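Local coordinates for protein ultraspiracle (Drosophila melanogaster, PDB 1HG4) that probably regulates transcription as a nuclear hormone receptor, its ligand-binding domain here held in an inactive conformation with a phospholipid bound, at residues 76-87 with 191-200. Sequence-based numbering, arbitrary orientation.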
ATOM      1  N   VAL A  76      11.663  -7.361  -7.120  1.00 26.31           N
ATOM      2  CA  VAL A  76      11.434  -7.660  -5.727  1.00 24.96           C
ATOM      3  C   VAL A  76      12.562  -8.567  -5.280  1.00 25.96           C
ATOM      4  O   VAL A  76      13.215  -9.210  -6.099  1.00 24.61           O
ATOM      5  CB  VAL A  76      10.076  -8.337  -5.511  1.00 23.23           C
ATOM      6  CG1 VAL A  76       9.004  -7.518  -6.191  1.00 22.03           C
ATOM      7  CG2 VAL A  76      10.096  -9.756  -6.030  1.00 19.17           C
ATOM      8  N   PRO A  77      12.845  -8.596  -3.975  1.00 27.20           N
ATOM      9  CA  PRO A  77      13.936  -9.476  -3.539  1.00 27.52           C
ATOM     10  C   PRO A  77      13.685 -10.940  -3.924  1.00 28.41           C
ATOM     11  O   PRO A  77      12.540 -11.409  -3.952  1.00 28.26           O
ATOM     12  CB  PRO A  77      13.989  -9.247  -2.023  1.00 27.93           C
ATOM     13  CG  PRO A  77      12.608  -8.722  -1.673  1.00 27.98           C
ATOM     14  CD  PRO A  77      12.248  -7.852  -2.848  1.00 26.65           C
ATOM     15  N   LEU A  78      14.768 -11.642  -4.241  1.00 29.51           N
ATOM     16  CA  LEU A  78      14.720 -13.047  -4.642  1.00 29.05           C
ATOM     17  C   LEU A  78      13.828 -13.885  -3.734  1.00 28.98           C
ATOM     18  O   LEU A  78      13.024 -14.688  -4.197  1.00 27.13           O
ATOM     19  CB  LEU A  78      16.130 -13.629  -4.626  1.00 29.95           C
ATOM     20  CG  LEU A  78      16.649 -14.175  -5.951  1.00 34.00           C
ATOM     21  CD1 LEU A  78      18.085 -14.682  -5.779  1.00 34.09           C
ATOM     22  CD2 LEU A  78      15.721 -15.289  -6.434  1.00 33.00           C
ATOM     23  N   ASP A  79      13.969 -13.697  -2.429  1.00 29.28           N
ATOM     24  CA  ASP A  79      13.169 -14.465  -1.496  1.00 29.84           C
ATOM     25  C   ASP A  79      11.688 -14.271  -1.771  1.00 29.16           C
ATOM     26  O   ASP A  79      10.905 -15.199  -1.627  1.00 30.27           O
ATOM     27  CB  ASP A  79      13.523 -14.100  -0.046  1.00 29.28           C
ATOM     28  CG  ASP A  79      14.948 -14.527   0.332  1.00 32.23           C
ATOM     29  OD1 ASP A  79      15.600 -15.234  -0.473  1.00 32.94           O
ATOM     30  OD2 ASP A  79      15.426 -14.166   1.430  1.00 31.67           O
ATOM     31  N   ASP A  80      11.302 -13.074  -2.187  1.00 29.21           N
ATOM     32  CA  ASP A  80       9.901 -12.815  -2.477  1.00 28.93           C
ATOM     33  C   ASP A  80       9.504 -13.541  -3.759  1.00 28.52           C
ATOM     34  O   ASP A  80       8.425 -14.129  -3.833  1.00 28.86           O
ATOM     35  CB  ASP A  80       9.631 -11.309  -2.652  1.00 30.23           C
ATOM     36  CG  ASP A  80       9.413 -10.580  -1.333  1.00 31.34           C
ATOM     37  OD1 ASP A  80       9.131 -11.254  -0.317  1.00 32.32           O
ATOM     38  OD2 ASP A  80       9.505  -9.326  -1.322  1.00 29.20           O
ATOM     39  N   GLN A  81      10.381 -13.493  -4.761  1.00 25.99           N
ATOM     40  CA  GLN A  81      10.119 -14.115  -6.054  1.00 25.18           C
ATOM     41  C   GLN A  81       9.838 -15.600  -5.906  1.00 25.69           C
ATOM     42  O   GLN A  81       8.960 -16.152  -6.579  1.00 27.68           O
ATOM     43  CB  GLN A  81      11.309 -13.913  -6.991  1.00 23.31           C
ATOM     44  CG  GLN A  81      11.566 -12.465  -7.371  1.00 22.73           C
ATOM     45  CD  GLN A  81      12.775 -12.330  -8.268  1.00 24.64           C
ATOM     46  OE1 GLN A  81      12.969 -13.134  -9.183  1.00 25.38           O
ATOM     47  NE2 GLN A  81      13.595 -11.317  -8.018  1.00 23.10           N
ATOM     48  N   VAL A  82      10.584 -16.237  -5.015  1.00 24.49           N
ATOM     49  CA  VAL A  82      10.437 -17.662  -4.764  1.00 24.08           C
ATOM     50  C   VAL A  82       9.082 -17.952  -4.146  1.00 23.75           C
ATOM     51  O   VAL A  82       8.418 -18.909  -4.534  1.00 23.20           O
ATOM     52  CB  VAL A  82      11.573 -18.176  -3.821  1.00 23.44           C
ATOM     53  CG1 VAL A  82      11.227 -19.550  -3.261  1.00 22.23           C
ATOM     54  CG2 VAL A  82      12.887 -18.229  -4.586  1.00 21.25           C
ATOM     55  N   ILE A  83       8.670 -17.116  -3.193  1.00 23.85           N
ATOM     56  CA  ILE A  83       7.393 -17.306  -2.516  1.00 23.82           C
ATOM     57  C   ILE A  83       6.205 -17.131  -3.463  1.00 23.96           C
ATOM     58  O   ILE A  83       5.232 -17.892  -3.409  1.00 24.54           O
ATOM     59  CB  ILE A  83       7.263 -16.340  -1.304  1.00 24.82           C
ATOM     60  CG1 ILE A  83       8.271 -16.734  -0.222  1.00 25.87           C
ATOM     61  CG2 ILE A  83       5.856 -16.398  -0.710  1.00 24.26           C
ATOM     62  CD1 ILE A  83       8.252 -15.810   0.991  1.00 28.94           C
ATOM     63  N   LEU A  84       6.295 -16.141  -4.342  1.00 24.24           N
ATOM     64  CA  LEU A  84       5.223 -15.869  -5.300  1.00 23.58           C
ATOM     65  C   LEU A  84       5.020 -17.052  -6.227  1.00 23.15           C
ATOM     66  O   LEU A  84       3.885 -17.439  -6.494  1.00 22.69           O
ATOM     67  CB  LEU A  84       5.543 -14.614  -6.121  1.00 22.04           C
ATOM     68  CG  LEU A  84       5.562 -13.313  -5.311  1.00 21.20           C
ATOM     69  CD1 LEU A  84       6.146 -12.172  -6.129  1.00 21.96           C
ATOM     70  CD2 LEU A  84       4.154 -12.989  -4.868  1.00 22.43           C
ATOM     71  N   LEU A  85       6.119 -17.614  -6.722  1.00 22.12           N
ATOM     72  CA  LEU A  85       6.033 -18.753  -7.620  1.00 23.08           C
ATOM     73  C   LEU A  85       5.484 -19.995  -6.908  1.00 23.88           C
ATOM     74  O   LEU A  85       4.687 -20.741  -7.470  1.00 23.40           O
ATOM     75  CB  LEU A  85       7.407 -19.056  -8.220  1.00 23.69           C
ATOM     76  CG  LEU A  85       7.895 -18.048  -9.263  1.00 24.68           C
ATOM     77  CD1 LEU A  85       9.353 -18.327  -9.613  1.00 25.81           C
ATOM     78  CD2 LEU A  85       7.033 -18.146 -10.499  1.00 21.83           C
ATOM     79  N   LYS A  86       5.907 -20.206  -5.668  1.00 23.37           N
ATOM     80  CA  LYS A  86       5.459 -21.352  -4.893  1.00 23.82           C
ATOM     81  C   LYS A  86       3.958 -21.277  -4.616  1.00 23.64           C
ATOM     82  O   LYS A  86       3.263 -22.296  -4.542  1.00 23.27           O
ATOM     83  CB  LYS A  86       6.238 -21.410  -3.571  1.00 24.69           C
ATOM     84  CG  LYS A  86       5.748 -22.453  -2.594  1.00 26.87           C
ATOM     85  CD  LYS A  86       6.031 -23.855  -3.094  1.00 31.48           C
ATOM     86  CE  LYS A  86       5.421 -24.887  -2.158  1.00 36.43           C
ATOM     87  NZ  LYS A  86       5.811 -24.618  -0.733  1.00 39.76           N
ATOM     88  N   ALA A  87       3.447 -20.065  -4.465  1.00 23.91           N
ATOM     89  CA  ALA A  87       2.028 -19.897  -4.175  1.00 23.58           C
ATOM     90  C   ALA A  87       1.129 -19.931  -5.398  1.00 23.04           C
ATOM     91  O   ALA A  87       0.001 -20.366  -5.310  1.00 27.40           O
ATOM     92  CB  ALA A  87       1.800 -18.589  -3.394  1.00 22.29           C
ATOM     93  N   ILE A 191       0.761 -13.418   0.917  1.00 33.81           N
ATOM     94  CA  ILE A 191       1.430 -14.647   1.307  1.00 34.23           C
ATOM     95  C   ILE A 191       2.344 -14.395   2.498  1.00 34.43           C
ATOM     96  O   ILE A 191       3.044 -13.391   2.552  1.00 35.51           O
ATOM     97  CB  ILE A 191       2.255 -15.220   0.141  1.00 34.57           C
ATOM     98  CG1 ILE A 191       1.370 -15.360  -1.097  1.00 33.00           C
ATOM     99  CG2 ILE A 191       2.813 -16.589   0.515  1.00 32.91           C
ATOM    100  CD1 ILE A 191       2.167 -15.446  -2.390  1.00 35.19           C
ATOM    101  N   ARG A 192       2.321 -15.301   3.465  1.00 35.80           N
ATOM    102  CA  ARG A 192       3.160 -15.153   4.641  1.00 36.68           C
ATOM    103  C   ARG A 192       4.627 -15.155   4.243  1.00 35.29           C
ATOM    104  O   ARG A 192       5.044 -15.935   3.393  1.00 35.53           O
ATOM    105  CB  ARG A 192       2.913 -16.296   5.627  1.00 39.94           C
ATOM    106  CG  ARG A 192       3.839 -16.233   6.838  1.00 46.09           C
ATOM    107  CD  ARG A 192       3.855 -17.511   7.666  1.00 50.06           C
ATOM    108  NE  ARG A 192       4.861 -17.415   8.728  1.00 55.38           N
ATOM    109  CZ  ARG A 192       5.116 -18.359   9.632  1.00 56.43           C
ATOM    110  NH1 ARG A 192       4.439 -19.504   9.629  1.00 57.48           N
ATOM    111  NH2 ARG A 192       6.060 -18.155  10.545  1.00 57.07           N
ATOM    112  N   GLY A 193       5.404 -14.275   4.861  1.00 33.89           N
ATOM    113  CA  GLY A 193       6.831 -14.198   4.580  1.00 31.88           C
ATOM    114  C   GLY A 193       7.274 -13.165   3.557  1.00 30.72           C
ATOM    115  O   GLY A 193       8.452 -12.818   3.484  1.00 29.26           O
ATOM    116  N   ILE A 194       6.338 -12.677   2.758  1.00 30.60           N
ATOM    117  CA  ILE A 194       6.660 -11.690   1.740  1.00 31.64           C
ATOM    118  C   ILE A 194       7.152 -10.354   2.306  1.00 31.43           C
ATOM    119  O   ILE A 194       6.629  -9.855   3.295  1.00 31.73           O
ATOM    120  CB  ILE A 194       5.440 -11.452   0.827  1.00 32.11           C
ATOM    121  CG1 ILE A 194       5.325 -12.611  -0.160  1.00 33.08           C
ATOM    122  CG2 ILE A 194       5.570 -10.126   0.085  1.00 32.27           C
ATOM    123  CD1 ILE A 194       4.157 -12.499  -1.094  1.00 35.64           C
ATOM    124  N   LYS A 195       8.159  -9.783   1.656  1.00 31.27           N
ATOM    125  CA  LYS A 195       8.736  -8.517   2.073  1.00 31.88           C
ATOM    126  C   LYS A 195       8.101  -7.308   1.395  1.00 31.51           C
ATOM    127  O   LYS A 195       7.665  -6.366   2.059  1.00 32.10           O
ATOM    128  CB  LYS A 195      10.237  -8.520   1.781  1.00 33.24           C
ATOM    129  CG  LYS A 195      11.118  -8.361   3.001  1.00 34.65           C
ATOM    130  CD  LYS A 195      10.841  -9.424   4.048  1.00 35.70           C
ATOM    131  CE  LYS A 195      11.683  -9.176   5.293  1.00 37.02           C
ATOM    132  NZ  LYS A 195      11.287 -10.034   6.445  1.00 38.40           N
ATOM    133  N   SER A 196       8.047  -7.339   0.069  1.00 30.28           N
ATOM    134  CA  SER A 196       7.497  -6.230  -0.700  1.00 30.09           C
ATOM    135  C   SER A 196       5.998  -6.292  -1.013  1.00 28.34           C
ATOM    136  O   SER A 196       5.605  -6.249  -2.170  1.00 27.67           O
ATOM    137  CB  SER A 196       8.288  -6.104  -1.995  1.00 30.47           C
ATOM    138  OG  SER A 196       9.678  -6.184  -1.718  1.00 32.82           O
ATOM    139  N   ARG A 197       5.168  -6.362   0.021  1.00 28.29           N
ATOM    140  CA  ARG A 197       3.722  -6.422  -0.157  1.00 28.64           C
ATOM    141  C   ARG A 197       3.150  -5.252  -0.937  1.00 27.61           C
ATOM    142  O   ARG A 197       2.351  -5.456  -1.845  1.00 27.96           O
ATOM    143  CB  ARG A 197       3.008  -6.492   1.195  1.00 30.97           C
ATOM    144  CG  ARG A 197       3.199  -7.797   1.951  1.00 35.57           C
ATOM    145  CD  ARG A 197       2.341  -7.825   3.219  1.00 39.91           C
ATOM    146  NE  ARG A 197       2.773  -8.868   4.151  1.00 44.81           N
ATOM    147  CZ  ARG A 197       2.574 -10.176   3.985  1.00 46.83           C
ATOM    148  NH1 ARG A 197       1.933 -10.640   2.916  1.00 46.95           N
ATOM    149  NH2 ARG A 197       3.035 -11.029   4.893  1.00 48.17           N
ATOM    150  N   ALA A 198       3.551  -4.030  -0.583  1.00 26.81           N
ATOM    151  CA  ALA A 198       3.046  -2.832  -1.258  1.00 25.70           C
ATOM    152  C   ALA A 198       3.326  -2.851  -2.758  1.00 24.63           C
ATOM    153  O   ALA A 198       2.421  -2.685  -3.573  1.00 24.34           O
ATOM    154  CB  ALA A 198       3.650  -1.575  -0.623  1.00 25.73           C
ATOM    155  N   GLU A 199       4.591  -3.039  -3.112  1.00 24.88           N
ATOM    156  CA  GLU A 199       4.985  -3.105  -4.514  1.00 27.19           C
ATOM    157  C   GLU A 199       4.184  -4.160  -5.279  1.00 26.37           C
ATOM    158  O   GLU A 199       3.739  -3.914  -6.396  1.00 27.89           O
ATOM    159  CB  GLU A 199       6.475  -3.421  -4.625  1.00 30.12           C
ATOM    160  CG  GLU A 199       6.894  -3.963  -5.987  1.00 36.51           C
ATOM    161  CD  GLU A 199       6.974  -2.896  -7.072  1.00 38.00           C
ATOM    162  OE1 GLU A 199       6.427  -1.790  -6.877  1.00 39.16           O
ATOM    163  OE2 GLU A 199       7.582  -3.179  -8.130  1.00 40.77           O
ATOM    164  N   ILE A 200       3.986  -5.327  -4.675  1.00 25.33           N
ATOM    165  CA  ILE A 200       3.247  -6.401  -5.329  1.00 23.12           C
ATOM    166  C   ILE A 200       1.747  -6.068  -5.510  1.00 24.05           C
ATOM    167  O   ILE A 200       1.163  -6.311  -6.579  1.00 22.95           O
ATOM    168  CB  ILE A 200       3.438  -7.726  -4.539  1.00 20.66           C
ATOM    169  CG1 ILE A 200       4.933  -8.029  -4.405  1.00 18.33           C
ATOM    170  CG2 ILE A 200       2.789  -8.872  -5.258  1.00 16.58           C
ATOM    171  CD1 ILE A 200       5.237  -9.286  -3.620  1.00 15.38           C
TER
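Asp80, on the first turn of helix 78-100, grips the loop that leads into helix 197-218. Its CG lies anti to its own carbonyl carbon (chi1 -84°), which swings the carboxylate across to Lys195 and Ser196. Asp80 OD1 takes Lys195 N on its syn lone pair, in a short and nearly straight bond (2.6 Å, 169°). OD2 takes two donors. Ser196 N comes to Asp80 OD2 from the syn side, somewhat out of the carboxylate plane, at 2.8 Å. Ser196 OG arrives nearly in line with the C-O bond of Asp80. Ser196 OG also lies 3.3 Å from Pro77 CD. With an alanine here, the amides of Lys195 and Ser196 and the Ser196 hydroxyl would probably lose their shared acceptor, and the loop would be less firmly placed.

Ile83, Leu84 and Ala87 face Ile191, Ile194 and Ile200. Ile191 runs along them: CB lies near Ile83 CG2, CG1 near Ala87 CB. Its CG2 meets Ile83 CG2 at 3.3 Å. Its tip, CD1, meets Ala87 CB at 3.3 Å and also Leu84 CD2. Ile83 CD1 sits 3.8 Å from Gly193 C in the type II beta turn from Ile191 to Ile194. Leu84 CD1 meets Ile200 CD1 tip to tip at 3.9 Å.

The contact joins the start of helix 78-100 to the loop and first turn of helix 197-218, with the second subunit next to both. A buried carboxylate held by three donors is consistent with a well-defined path for the loop, and the carboxylate's negative charge is probably eased by these N-H and O-H groups.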